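Local coordinates for protein MgGH51 (Meripilus giganteus, PDB 6ZPV) that catalyses the hydrolysis of terminal alpha-L-arabinofuranosides, as a fungal alpha-L-arabinofuranosidase of glycoside hydrolase family GH51, at residues V248-L251 with L252-P255; G357-P360 with Y361-H364; V503-T507 with S508-Q512; I604-G607 with K608-Y612. One frame throughout, in Å; residues are numbered along the deposited sequence. Where two conformers were deposited one is given.

Overall arrangement
All four contacts are local, each within one continuous run of chain, at a turn, a helix start or a bend between strands, and they follow one another in series. Contacts 1 and 2, with centres about 32 Å apart, belong to the part built on the eight parallel strands of the catalytic barrel: contact 1 in the loop between strands 224-227 and 257-258, contact 2 at the start of helix 359-373. Contact 3 leads from strand 503-505 into helix 507-517. Contact 4 joins strands 600-605 and 609-614 in the C-terminal beta region. Even the nearest atoms of contacts 3 and 4 are about 13 Å apart, so these are separate local features spread over barrel and C-terminal region.

Contact 1 (V248-L251 with L252-P255); sequences VGSL and LDRP
R254 grips the carbonyl oxygen of G249 side-on with two nitrogens, in a loop that closes into a short turn of 3-10 helix. R254 NH2 lies 2.9 Å from G249 O and R254 NE 3.1 Å from it. The oxygen sits near the guanidinium plane, but while NH2 approaches in the carbonyl plane, NE stands above it. Arginine suits the place because its other N-H groups are used as well: NH2 forms a salt bridge with E273 and NH1 bonds to D267 O. A leucine in its place would probably leave G249 O without these two donors and E273 without its positive mate. Along the backbone, D253 N bonds to S250 O at 2.9 Å and R254 N to L251 O at 3.2 Å, the successive i to i+3 bonds of the 3-10 turn. S250 adds an ST turn: with OG anti to its own backbone N (chi1 177°), the hydroxyl accepts from L252 N at 3.0 Å. Glycine suits G249, because at its backbone angles (phi 93°, psi -166°) a CB would be jammed against V248 O. Packing comes next: L251 CD2 lies over the centre of one guanidinium face, 3.8 Å from R254 CZ, and M194 of strand 189-198 touches both leucines. On the outer side one water accepts from S250 N and donates to D253 OD2, 2.7 Å from that carboxylate oxygen.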
ATOM      1  N   VAL A 248      -9.214  -4.184 -14.420  1.00 11.52           N
ATOM      2  CA  VAL A 248      -8.345  -4.724 -15.482  0.58 11.69           C
ATOM      3  C   VAL A 248      -8.802  -4.150 -16.847  1.00 11.96           C
ATOM      4  O   VAL A 248      -9.996  -3.903 -17.034  1.00 15.81           O
ATOM      5  CB  VAL A 248      -8.352  -6.271 -15.365  0.58 12.98           C
ATOM      6  CG1 VAL A 248      -7.752  -6.927 -16.580  0.58 13.29           C
ATOM      7  CG2 VAL A 248      -7.548  -6.674 -14.140  0.58 14.27           C
ATOM      8  N   GLY A 249      -7.853  -4.006 -17.733  1.00 12.04           N
ATOM      9  CA  GLY A 249      -8.145  -3.530 -19.091  1.00 12.67           C
ATOM     10  C   GLY A 249      -7.992  -2.039 -19.232  1.00 11.98           C
ATOM     11  O   GLY A 249      -7.389  -1.365 -18.383  1.00 12.51           O
ATOM     12  N   SER A 250      -8.504  -1.505 -20.317  1.00 12.16           N
ATOM     13  CA  SER A 250      -8.398  -0.066 -20.556  1.00 11.88           C
ATOM     14  C   SER A 250      -8.950   0.749 -19.432  1.00 11.36           C
ATOM     15  O   SER A 250      -9.974   0.387 -18.852  1.00 12.01           O
ATOM     16  CB  SER A 250      -9.155   0.263 -21.832  1.00 13.72           C
ATOM     17  OG  SER A 250      -9.122   1.670 -22.053  1.00 13.77           O
ATOM     18  N   LEU A 251      -8.323   1.894 -19.161  1.00 11.38           N
ATOM     19  CA  LEU A 251      -8.923   2.822 -18.175  1.00 11.04           C
ATOM     20  C   LEU A 251     -10.313   3.267 -18.610  1.00 11.62           C
ATOM     21  O   LEU A 251     -11.151   3.598 -17.751  1.00 11.73           O
ATOM     22  CB  LEU A 251      -7.998   4.037 -17.967  1.00 11.37           C
ATOM     23  CG  LEU A 251      -6.603   3.742 -17.460  1.00 12.43           C
ATOM     24  CD1 LEU A 251      -5.872   5.014 -17.206  1.00 14.25           C
ATOM     25  CD2 LEU A 251      -6.608   2.844 -16.238  1.00 13.16           C
ATOM     26  N   LEU A 252     -10.586   3.232 -19.904  1.00 11.61           N
ATOM     27  CA  LEU A 252     -11.949   3.602 -20.387  1.00 11.71           C
ATOM     28  C   LEU A 252     -13.026   2.647 -19.864  1.00 12.21           C
ATOM     29  O   LEU A 252     -14.186   3.009 -19.903  1.00 13.40           O
ATOM     30  CB  LEU A 252     -11.977   3.662 -21.920  1.00 12.16           C
ATOM     31  CG  LEU A 252     -11.334   4.898 -22.532  1.00 12.76           C
ATOM     32  CD1 LEU A 252     -12.192   6.104 -22.382  1.00 13.44           C
ATOM     33  CD2 LEU A 252      -9.954   5.119 -22.129  1.00 16.09           C
ATOM     34  N   ASP A 253     -12.638   1.442 -19.436  1.00 11.19           N
ATOM     35  CA  ASP A 253     -13.579   0.407 -18.991  1.00 11.53           C
ATOM     36  C   ASP A 253     -13.552   0.212 -17.469  1.00 11.51           C
ATOM     37  O   ASP A 253     -14.127  -0.784 -17.006  1.00 12.78           O
ATOM     38  CB  ASP A 253     -13.285  -0.886 -19.761  1.00 13.04           C
ATOM     39  CG  ASP A 253     -13.531  -0.694 -21.248  1.00 14.38           C
ATOM     40  OD1 ASP A 253     -14.561  -0.125 -21.607  1.00 15.53           O
ATOM     41  OD2 ASP A 253     -12.646  -1.073 -22.049  1.00 18.70           O
ATOM     42  N   ARG A 254     -12.873   1.051 -16.710  1.00 10.65           N
ATOM     43  CA  ARG A 254     -12.781   0.883 -15.244  1.00 10.60           C
ATOM     44  C   ARG A 254     -13.722   1.906 -14.584  1.00 10.33           C
ATOM     45  O   ARG A 254     -13.420   3.103 -14.571  1.00 10.60           O
ATOM     46  CB  ARG A 254     -11.366   1.028 -14.750  1.00 10.91           C
ATOM     47  CG  ARG A 254     -10.380   0.027 -15.378  1.00 10.99           C
ATOM     48  CD  ARG A 254      -9.020   0.121 -14.739  1.00 10.29           C
ATOM     49  NE  ARG A 254      -8.001  -0.618 -15.486  1.00 10.52           N
ATOM     50  CZ  ARG A 254      -6.729  -0.756 -15.089  1.00 10.22           C
ATOM     51  NH1 ARG A 254      -6.363  -0.328 -13.869  1.00 10.55           N
ATOM     52  NH2 ARG A 254      -5.821  -1.302 -15.888  1.00 11.05           N
ATOM     53  N   PRO A 255     -14.883   1.472 -14.040  1.00 10.40           N
ATOM     54  CA  PRO A 255     -15.842   2.439 -13.523  1.00 10.72           C
ATOM     55  C   PRO A 255     -15.443   3.110 -12.239  1.00 11.39           C
ATOM     56  O   PRO A 255     -16.023   4.167 -11.877  1.00 10.90           O
ATOM     57  CB  PRO A 255     -17.125   1.602 -13.354  1.00 11.86           C
ATOM     58  CG  PRO A 255     -16.588   0.184 -13.098  1.00 11.85           C
ATOM     59  CD  PRO A 255     -15.431   0.113 -14.048  1.00 11.05           C
TER
HETATM   60  O   HOH W   1     -12.825  -3.352 -16.950  1.00 26.93           O
HETATM   61  O   HOH W   2     -10.686  -2.859 -21.553  1.00 18.43           O
HETATM   62  O   HOH W   3     -11.197   4.679 -15.284  1.00 10.93           O

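Contact 2 (G357-P360 with Y361-H364)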
ATOM      1  N   GLY A 357     -21.132 -15.568  12.411  1.00 13.08           N
ATOM      2  CA  GLY A 357     -22.333 -16.403  12.254  1.00 13.24           C
ATOM      3  C   GLY A 357     -22.469 -16.986  10.884  1.00 12.83           C
ATOM      4  O   GLY A 357     -22.937 -18.140  10.780  1.00 15.75           O
ATOM      5  N   SER A 358     -22.038 -16.298   9.854  1.00 12.81           N
ATOM      6  CA  SER A 358     -22.098 -16.800   8.461  1.00 12.47           C
ATOM      7  C   SER A 358     -20.767 -17.319   7.944  1.00 11.40           C
ATOM      8  O   SER A 358     -20.768 -18.026   6.936  1.00 12.56           O
ATOM      9  CB  SER A 358     -22.629 -15.712   7.561  1.00 13.07           C
ATOM     10  OG  SER A 358     -21.690 -14.652   7.520  1.00 12.55           O
ATOM     11  N   TYR A 359     -19.659 -16.922   8.548  1.00 11.66           N
ATOM     12  CA  TYR A 359     -18.373 -17.336   7.958  1.00 11.70           C
ATOM     13  C   TYR A 359     -18.266 -18.845   7.838  1.00 11.36           C
ATOM     14  O   TYR A 359     -17.665 -19.309   6.857  1.00 11.86           O
ATOM     15  CB  TYR A 359     -17.160 -16.769   8.696  1.00 11.35           C
ATOM     16  CG  TYR A 359     -15.856 -16.871   7.930  1.00 11.62           C
ATOM     17  CD1 TYR A 359     -15.654 -16.162   6.745  1.00 11.62           C
ATOM     18  CD2 TYR A 359     -14.762 -17.572   8.412  1.00 11.92           C
ATOM     19  CE1 TYR A 359     -14.446 -16.121   6.086  1.00 10.69           C
ATOM     20  CE2 TYR A 359     -13.526 -17.518   7.781  1.00 12.16           C
ATOM     21  CZ  TYR A 359     -13.354 -16.746   6.649  1.00 11.24           C
ATOM     22  OH  TYR A 359     -12.083 -16.640   6.101  1.00 10.83           O
ATOM     23  N   PRO A 360     -18.776 -19.698   8.764  1.00 12.43           N
ATOM     24  CA  PRO A 360     -18.597 -21.129   8.538  1.00 12.90           C
ATOM     25  C   PRO A 360     -19.087 -21.620   7.167  1.00 11.84           C
ATOM     26  O   PRO A 360     -18.371 -22.342   6.485  1.00 12.47           O
ATOM     27  CB  PRO A 360     -19.259 -21.757   9.723  1.00 14.31           C
ATOM     28  CG  PRO A 360     -19.099 -20.733  10.837  1.00 14.39           C
ATOM     29  CD  PRO A 360     -19.293 -19.409  10.123  1.00 13.56           C
ATOM     30  N   TYR A 361     -20.267 -21.207   6.726  1.00 12.92           N
ATOM     31  CA  TYR A 361     -20.750 -21.655   5.415  1.00 12.81           C
ATOM     32  C   TYR A 361     -20.046 -20.908   4.290  1.00 11.91           C
ATOM     33  O   TYR A 361     -19.869 -21.450   3.208  1.00 12.81           O
ATOM     34  CB  TYR A 361     -22.289 -21.661   5.280  1.00 13.92           C
ATOM     35  CG  TYR A 361     -22.994 -20.320   5.178  1.00 14.08           C
ATOM     36  CD1 TYR A 361     -22.887 -19.541   4.040  1.00 15.43           C
ATOM     37  CD2 TYR A 361     -23.810 -19.842   6.182  1.00 15.28           C
ATOM     38  CE1 TYR A 361     -23.570 -18.323   3.931  1.00 15.06           C
ATOM     39  CE2 TYR A 361     -24.480 -18.644   6.100  1.00 15.03           C
ATOM     40  CZ  TYR A 361     -24.396 -17.900   4.951  1.00 14.59           C
ATOM     41  OH  TYR A 361     -25.077 -16.686   4.900  1.00 17.78           O
ATOM     42  N   ARG A 362     -19.716 -19.629   4.507  1.00 11.32           N
ATOM     43  CA  ARG A 362     -19.012 -18.873   3.470  1.00 11.28           C
ATOM     44  C   ARG A 362     -17.595 -19.468   3.227  1.00 11.03           C
ATOM     45  O   ARG A 362     -17.233 -19.761   2.066  1.00 11.54           O
ATOM     46  CB  ARG A 362     -18.968 -17.381   3.778  1.00 11.24           C
ATOM     47  CG  ARG A 362     -20.356 -16.765   3.842  1.00 11.44           C
ATOM     48  CD  ARG A 362     -20.368 -15.256   4.087  1.00 11.27           C
ATOM     49  NE  ARG A 362     -19.838 -14.850   5.392  1.00 11.54           N
ATOM     50  CZ  ARG A 362     -18.709 -14.208   5.667  1.00 11.20           C
ATOM     51  NH1 ARG A 362     -17.805 -13.946   4.728  1.00 10.85           N
ATOM     52  NH2 ARG A 362     -18.480 -13.795   6.890  1.00 11.46           N
ATOM     53  N   TRP A 363     -16.842 -19.621   4.300  1.00 11.36           N
ATOM     54  CA  TRP A 363     -15.549 -20.327   4.219  1.00 11.24           C
ATOM     55  C   TRP A 363     -15.743 -21.707   3.606  1.00 11.07           C
ATOM     56  O   TRP A 363     -14.982 -22.096   2.694  1.00 11.91           O
ATOM     57  CB  TRP A 363     -14.962 -20.468   5.644  1.00 11.11           C
ATOM     58  CG  TRP A 363     -13.788 -21.406   5.727  1.00 11.42           C
ATOM     59  CD1 TRP A 363     -13.810 -22.728   6.023  1.00 12.55           C
ATOM     60  CD2 TRP A 363     -12.412 -21.085   5.451  1.00 11.29           C
ATOM     61  NE1 TRP A 363     -12.572 -23.268   5.931  1.00 12.63           N
ATOM     62  CE2 TRP A 363     -11.692 -22.278   5.589  1.00 11.79           C
ATOM     63  CE3 TRP A 363     -11.715 -19.926   5.066  1.00 11.27           C
ATOM     64  CZ2 TRP A 363     -10.319 -22.355   5.395  1.00 12.14           C
ATOM     65  CZ3 TRP A 363     -10.364 -20.006   4.869  1.00 11.45           C
ATOM     66  CH2 TRP A 363      -9.667 -21.207   5.035  1.00 12.09           C
ATOM     67  N   HIS A 364     -16.667 -22.511   4.105  1.00 11.82           N
ATOM     68  CA  HIS A 364     -16.793 -23.870   3.566  1.00 12.27           C
ATOM     69  C   HIS A 364     -17.033 -23.828   2.062  1.00 11.79           C
ATOM     70  O   HIS A 364     -16.359 -24.563   1.303  1.00 12.62           O
ATOM     71  CB  HIS A 364     -17.936 -24.604   4.254  1.00 13.03           C
ATOM     72  CG  HIS A 364     -18.155 -25.969   3.663  1.00 14.15           C
ATOM     73  ND1 HIS A 364     -18.909 -26.174   2.512  1.00 16.00           N
ATOM     74  CD2 HIS A 364     -17.621 -27.151   3.981  1.00 15.90           C
ATOM     75  CE1 HIS A 364     -18.879 -27.475   2.201  1.00 17.10           C
ATOM     76  NE2 HIS A 364     -18.123 -28.057   3.046  1.00 17.73           N
TER
HETATM   77  O   HOH W   4     -22.243 -20.404   8.997  1.00 20.33           O
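S358 OG is held by several groups: R362 NE donates to it at 2.8 Å, close to the guanidinium plane, while S299 OG bonds to it and A355 O adds a weak bond. R362 reaches this hydroxyl from one helical turn on because its chain bends at chi3 (-65°), which folds the guanidinium back. The site is the first turn of helix 359-373, in a beta-alpha-beta unit of the barrel. S358 O takes R362 N at 3.1 Å and stands over the centre of one face of the Y361 ring. P360 fits here, since the first turn of a helix asks no N-H bond of it. On the inner side Y359 meets two neighbours in different ways. W363 CB sits over one ring face, 4.0 Å from the Y359 centroid in a CH-pi contact, whereas R362 NH1 comes to the ring edge, 3.7 Å from Y359 CD1. Y359 OH bonds to V348 O and T382 N, tying the helix to the barrel strands it packs on; Y361 OH bonds to L300 O and W363 NE1 to P392 O. With D352 as salt-bridge mate and A291 O and A355 O as further acceptors, the buried guanidinium is probably kept charged and prevented from turning.

Contact 3 (V503-T507 with S508-Q512)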
ATOM      1  N   VAL A 503       8.889  11.864   0.777  1.00 13.30           N
ATOM      2  CA  VAL A 503       8.539  10.701   1.590  1.00 12.72           C
ATOM      3  C   VAL A 503       9.192  10.845   2.995  1.00 13.79           C
ATOM      4  O   VAL A 503      10.292  11.381   3.107  1.00 18.48           O
ATOM      5  CB  VAL A 503       8.990   9.414   0.923  1.00 15.33           C
ATOM      6  CG1 VAL A 503       8.902   8.196   1.775  1.00 19.68           C
ATOM      7  CG2 VAL A 503       8.294   9.188  -0.398  1.00 15.71           C
ATOM      8  N   ILE A 504       8.486  10.367   4.000  1.00 12.34           N
ATOM      9  CA  ILE A 504       8.918  10.332   5.397  1.00 12.89           C
ATOM     10  C   ILE A 504       8.954   8.868   5.824  1.00 12.03           C
ATOM     11  O   ILE A 504       7.889   8.207   5.860  1.00 13.29           O
ATOM     12  CB  ILE A 504       7.949  11.136   6.291  1.00 13.33           C
ATOM     13  CG1 ILE A 504       7.861  12.595   5.864  1.00 16.84           C
ATOM     14  CG2 ILE A 504       8.435  11.090   7.727  1.00 15.73           C
ATOM     15  CD1 ILE A 504       6.575  13.116   5.745  1.00 33.59           C
ATOM     16  N   LYS A 505      10.123   8.380   6.186  1.00 12.33           N
ATOM     17  CA  LYS A 505      10.304   7.002   6.660  1.00 12.23           C
ATOM     18  C   LYS A 505      10.205   7.041   8.179  1.00 12.07           C
ATOM     19  O   LYS A 505      11.010   7.669   8.852  1.00 12.79           O
ATOM     20  CB  LYS A 505      11.682   6.492   6.210  1.00 14.36           C
ATOM     21  CG  LYS A 505      11.831   6.375   4.706  1.00 18.46           C
ATOM     22  CD  LYS A 505      13.169   6.148   4.206  1.00 20.72           C
ATOM     23  CE  LYS A 505      13.193   6.492   2.710  1.00 26.82           C
ATOM     24  NZ  LYS A 505      14.503   6.179   2.106  1.00 31.55           N
ATOM     25  N   SER A 506       9.217   6.354   8.731  1.00 11.83           N
ATOM     26  CA  SER A 506       8.938   6.395  10.183  1.00 11.87           C
ATOM     27  C   SER A 506       9.980   5.594  10.983  1.00 10.78           C
ATOM     28  O   SER A 506      10.685   4.721  10.475  1.00 11.60           O
ATOM     29  CB  SER A 506       7.573   5.877  10.474  1.00 11.73           C
ATOM     30  OG  SER A 506       7.466   4.457  10.324  1.00 11.24           O
ATOM     31  N   THR A 507       9.934   5.805  12.304  1.00 11.30           N
ATOM     32  CA  THR A 507      10.666   4.915  13.227  1.00 11.13           C
ATOM     33  C   THR A 507      10.291   3.429  13.023  1.00 10.78           C
ATOM     34  O   THR A 507      11.167   2.576  12.941  1.00 11.54           O
ATOM     35  CB  THR A 507      10.394   5.349  14.678  1.00 11.32           C
ATOM     36  OG1 THR A 507       8.969   5.333  14.860  1.00 11.82           O
ATOM     37  CG2 THR A 507      10.945   6.737  15.006  1.00 12.23           C
ATOM     38  N   SER A 508       8.985   3.190  12.893  1.00 10.85           N
ATOM     39  CA  SER A 508       8.511   1.832  12.668  1.00 10.46           C
ATOM     40  C   SER A 508       8.981   1.263  11.326  1.00 10.84           C
ATOM     41  O   SER A 508       9.250   0.066  11.266  1.00 10.94           O
ATOM     42  CB  SER A 508       6.975   1.777  12.810  1.00 11.11           C
ATOM     43  OG  SER A 508       6.610   2.002  14.155  1.00 12.00           O
ATOM     44  N   PHE A 509       9.077   2.115  10.293  1.00 10.59           N
ATOM     45  CA  PHE A 509       9.648   1.672   9.016  1.00 10.67           C
ATOM     46  C   PHE A 509      11.055   1.155   9.239  1.00 10.72           C
ATOM     47  O   PHE A 509      11.424   0.086   8.724  1.00 11.20           O
ATOM     48  CB  PHE A 509       9.667   2.833   8.021  1.00 11.52           C
ATOM     49  CG  PHE A 509      10.462   2.521   6.769  1.00 12.09           C
ATOM     50  CD1 PHE A 509       9.862   1.920   5.689  1.00 13.47           C
ATOM     51  CD2 PHE A 509      11.823   2.820   6.690  1.00 14.02           C
ATOM     52  CE1 PHE A 509      10.606   1.666   4.542  1.00 15.70           C
ATOM     53  CE2 PHE A 509      12.562   2.575   5.535  1.00 16.02           C
ATOM     54  CZ  PHE A 509      11.921   1.979   4.475  1.00 17.79           C
ATOM     55  N   PHE A 510      11.878   1.903   9.987  1.00 10.98           N
ATOM     56  CA  PHE A 510      13.253   1.446  10.208  1.00 11.11           C
ATOM     57  C   PHE A 510      13.284   0.157  11.020  1.00 10.77           C
ATOM     58  O   PHE A 510      14.142  -0.667  10.734  1.00 11.94           O
ATOM     59  CB  PHE A 510      14.102   2.563  10.828  1.00 11.94           C
ATOM     60  CG  PHE A 510      14.395   3.687   9.864  1.00 11.93           C
ATOM     61  CD1 PHE A 510      15.096   3.442   8.694  1.00 13.71           C
ATOM     62  CD2 PHE A 510      13.992   4.989  10.126  1.00 13.86           C
ATOM     63  CE1 PHE A 510      15.382   4.485   7.836  1.00 14.51           C
ATOM     64  CE2 PHE A 510      14.279   6.022   9.285  1.00 15.01           C
ATOM     65  CZ  PHE A 510      14.946   5.753   8.129  1.00 15.24           C
ATOM     66  N   ALA A 511      12.405  -0.030  11.981  1.00 11.16           N
ATOM     67  CA  ALA A 511      12.358  -1.328  12.682  1.00 11.73           C
ATOM     68  C   ALA A 511      11.997  -2.450  11.711  1.00 11.28           C
ATOM     69  O   ALA A 511      12.610  -3.527  11.741  1.00 11.53           O
ATOM     70  CB  ALA A 511      11.406  -1.279  13.865  1.00 12.85           C
ATOM     71  N   GLN A 512      11.004  -2.226  10.871  1.00 11.24           N
ATOM     72  CA  GLN A 512      10.621  -3.236   9.878  1.00 11.07           C
ATOM     73  C   GLN A 512      11.797  -3.550   8.959  1.00 10.94           C
ATOM     74  O   GLN A 512      12.054  -4.747   8.682  1.00 11.77           O
ATOM     75  CB  GLN A 512       9.410  -2.792   9.044  1.00 11.31           C
ATOM     76  CG  GLN A 512       8.091  -2.639   9.795  1.00 10.42           C
ATOM     77  CD  GLN A 512       7.549  -3.953  10.236  1.00 10.60           C
ATOM     78  OE1 GLN A 512       7.438  -4.899   9.411  1.00 11.32           O
ATOM     79  NE2 GLN A 512       7.169  -4.029  11.520  1.00 11.02           N
TER
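K505 and F509 lie side by side and point the same way, the aliphatic part of the lysine running along the phenylalanine ring. K505 CG is over one face toward the rim, 4.3 Å from the F509 centroid, a CH-pi contact. F509 CG stands anti to the backbone N (chi1 170°), which swings the ring back toward strand 503-505. Its CD2 in turn lies over a face of the F510 ring, whose own CZ comes within 3.9 Å of K505 CB. With an alanine here in place of F510, K505 CB would probably face a gap, and P599 and F509 CD2 would lose the ring they pack on. The three side chains meet at the corner where the strand passes into helix 507-517. S506 is its N-cap: OG accepts from F509 N at 2.8 Å, a task a small hydroxyl does well, while S506 O receives F510 N at 3.1 Å and begins the helical bonding. Further out, S508 OG bonds to E460. K505 thus offers methylenes to the ring and its ammonium to E219 of helix 211-219, and the buried S506 hydroxyl, bonded also to L495 O, has partners for both its roles.

Contact 4 (I604-G607 with K608-Y612)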
ATOM      1  N   ILE A 604      32.243  -2.972  15.075  1.00 13.63           N
ATOM      2  CA  ILE A 604      32.631  -3.201  16.477  1.00 13.77           C
ATOM      3  C   ILE A 604      33.431  -4.486  16.565  1.00 13.97           C
ATOM      4  O   ILE A 604      33.300  -5.415  15.725  1.00 14.39           O
ATOM      5  CB  ILE A 604      31.391  -3.260  17.394  1.00 13.34           C
ATOM      6  CG1 ILE A 604      30.440  -4.363  16.963  1.00 16.02           C
ATOM      7  CG2 ILE A 604      30.727  -1.882  17.552  1.00 13.90           C
ATOM      8  CD1 ILE A 604      29.412  -4.719  17.994  1.00 17.99           C
ATOM      9  N   GLY A 605      34.192  -4.603  17.648  1.00 12.77           N
ATOM     10  CA  GLY A 605      34.809  -5.871  17.989  1.00 13.53           C
ATOM     11  C   GLY A 605      33.822  -6.913  18.468  1.00 14.66           C
ATOM     12  O   GLY A 605      32.890  -6.576  19.222  1.00 15.51           O
ATOM     13  N   THR A 606      33.980  -8.195  18.122  0.50 13.98           N
ATOM     14  CA  THR A 606      33.042  -9.248  18.592  0.50 14.45           C
ATOM     15  C   THR A 606      33.832 -10.429  19.203  0.50 17.83           C
ATOM     16  O   THR A 606      34.185 -10.366  20.321  0.50 22.40           O
ATOM     17  CB  THR A 606      32.000  -9.502  17.486  0.50 13.79           C
ATOM     18  OG1 THR A 606      32.598  -9.674  16.195  0.50 15.57           O
ATOM     19  CG2 THR A 606      31.016  -8.346  17.352  0.50 14.62           C
ATOM     20  N   GLY A 607      33.571 -11.598  18.747  1.00 21.33           N
ATOM     21  CA  GLY A 607      34.268 -12.855  18.925  1.00 19.15           C
ATOM     22  C   GLY A 607      33.337 -13.776  19.635  1.00 17.26           C
ATOM     23  O   GLY A 607      32.087 -13.578  19.606  1.00 20.96           O
ATOM     24  N   LYS A 608      33.886 -14.816  20.224  1.00 16.67           N
ATOM     25  CA  LYS A 608      33.033 -15.810  20.888  1.00 16.71           C
ATOM     26  C   LYS A 608      32.353 -15.248  22.112  1.00 16.63           C
ATOM     27  O   LYS A 608      31.355 -15.877  22.545  1.00 17.85           O
ATOM     28  CB  LYS A 608      33.799 -17.101  21.170  1.00 18.27           C
ATOM     29  CG  LYS A 608      34.018 -17.957  19.935  1.00 20.77           C
ATOM     30  CD  LYS A 608      34.864 -19.184  20.120  1.00 20.77           C
ATOM     31  CE  LYS A 608      34.889 -20.054  18.902  1.00 24.17           C
ATOM     32  NZ  LYS A 608      35.695 -21.288  19.160  1.00 26.82           N
ATOM     33  N   THR A 609      32.888 -14.189  22.703  1.00 15.66           N
ATOM     34  CA  THR A 609      32.226 -13.505  23.826  1.00 14.72           C
ATOM     35  C   THR A 609      32.309 -12.017  23.522  1.00 15.15           C
ATOM     36  O   THR A 609      33.436 -11.503  23.281  1.00 15.26           O
ATOM     37  CB  THR A 609      32.926 -13.820  25.186  1.00 15.04           C
ATOM     38  OG1 THR A 609      32.907 -15.234  25.399  1.00 17.57           O
ATOM     39  CG2 THR A 609      32.222 -13.115  26.323  1.00 16.49           C
ATOM     40  N   PHE A 610      31.204 -11.286  23.629  1.00 13.69           N
ATOM     41  CA  PHE A 610      31.246  -9.831  23.484  1.00 14.03           C
ATOM     42  C   PHE A 610      30.065  -9.233  24.210  1.00 13.04           C
ATOM     43  O   PHE A 610      29.069  -9.972  24.455  1.00 14.44           O
ATOM     44  CB  PHE A 610      31.382  -9.437  22.003  1.00 14.90           C
ATOM     45  CG  PHE A 610      30.200  -9.819  21.147  1.00 14.53           C
ATOM     46  CD1 PHE A 610      30.201 -11.033  20.544  1.00 15.96           C
ATOM     47  CD2 PHE A 610      29.118  -8.990  20.980  1.00 17.74           C
ATOM     48  CE1 PHE A 610      29.169 -11.410  19.741  1.00 19.31           C
ATOM     49  CE2 PHE A 610      28.074  -9.384  20.176  1.00 22.20           C
ATOM     50  CZ  PHE A 610      28.085 -10.624  19.585  1.00 21.12           C
ATOM     51  N   THR A 611      30.145  -7.957  24.478  1.00 13.30           N
ATOM     52  CA  THR A 611      29.131  -7.275  25.288  1.00 13.32           C
ATOM     53  C   THR A 611      28.556  -6.112  24.508  1.00 13.70           C
ATOM     54  O   THR A 611      29.309  -5.358  23.885  1.00 16.16           O
ATOM     55  CB  THR A 611      29.744  -6.851  26.631  1.00 13.90           C
ATOM     56  OG1 THR A 611      30.232  -8.011  27.300  1.00 15.07           O
ATOM     57  CG2 THR A 611      28.775  -6.080  27.477  1.00 15.45           C
ATOM     58  N   TYR A 612      27.245  -5.923  24.609  1.00 13.74           N
ATOM     59  CA  TYR A 612      26.568  -4.774  23.987  1.00 13.32           C
ATOM     60  C   TYR A 612      25.738  -4.053  25.042  1.00 13.66           C
ATOM     61  O   TYR A 612      24.962  -4.733  25.765  1.00 14.23           O
ATOM     62  CB  TYR A 612      25.669  -5.238  22.821  1.00 13.72           C
ATOM     63  CG  TYR A 612      24.941  -4.084  22.172  1.00 13.06           C
ATOM     64  CD1 TYR A 612      25.632  -3.061  21.545  1.00 13.65           C
ATOM     65  CD2 TYR A 612      23.563  -4.012  22.175  1.00 12.76           C
ATOM     66  CE1 TYR A 612      24.970  -2.024  20.950  1.00 13.76           C
ATOM     67  CE2 TYR A 612      22.874  -2.983  21.578  1.00 12.79           C
ATOM     68  CZ  TYR A 612      23.595  -1.961  20.959  1.00 12.54           C
ATOM     69  OH  TYR A 612      22.967  -0.901  20.360  1.00 13.60           O
TER
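T606 covers one face of the F610 ring, the two side chains lying side by side and pointing the same way. In the T606 conformer described, one of two modelled, CG2 stands 4.0 Å from the F610 centroid and only 4° off the ring normal, so the methyl sits over the centre in a CH-pi contact; that contact holds for this conformer and is less certain for the other. T606 CB rests 3.9 Å from F610 CD1. At the ring edge, in its plane, G607 O lies 3.3 Å from F610 CD1, and T606 O is 3.4 Å from F610 CB. F610 CG lies between its backbone N and carbonyl carbon (chi1 65°), the placement that turns the ring toward T606. Threonine serves well here: its methyl meets the ring while OG1 bonds to S573 O. The run is a beta-arch in the C-terminal beta domain, for strand 600-605 ends the seven-stranded antiparallel sheet and strand 609-614 belongs to another sheet, and each pairs with outside neighbours: I604 with G576, F610 with F564. G607, with its positive phi, makes the bend, where a side chain would clash with K608 N. Around the ring, F564 meets it with planes about 35° apart, and I550 and I622 pack against it, which suits a large apolar residue.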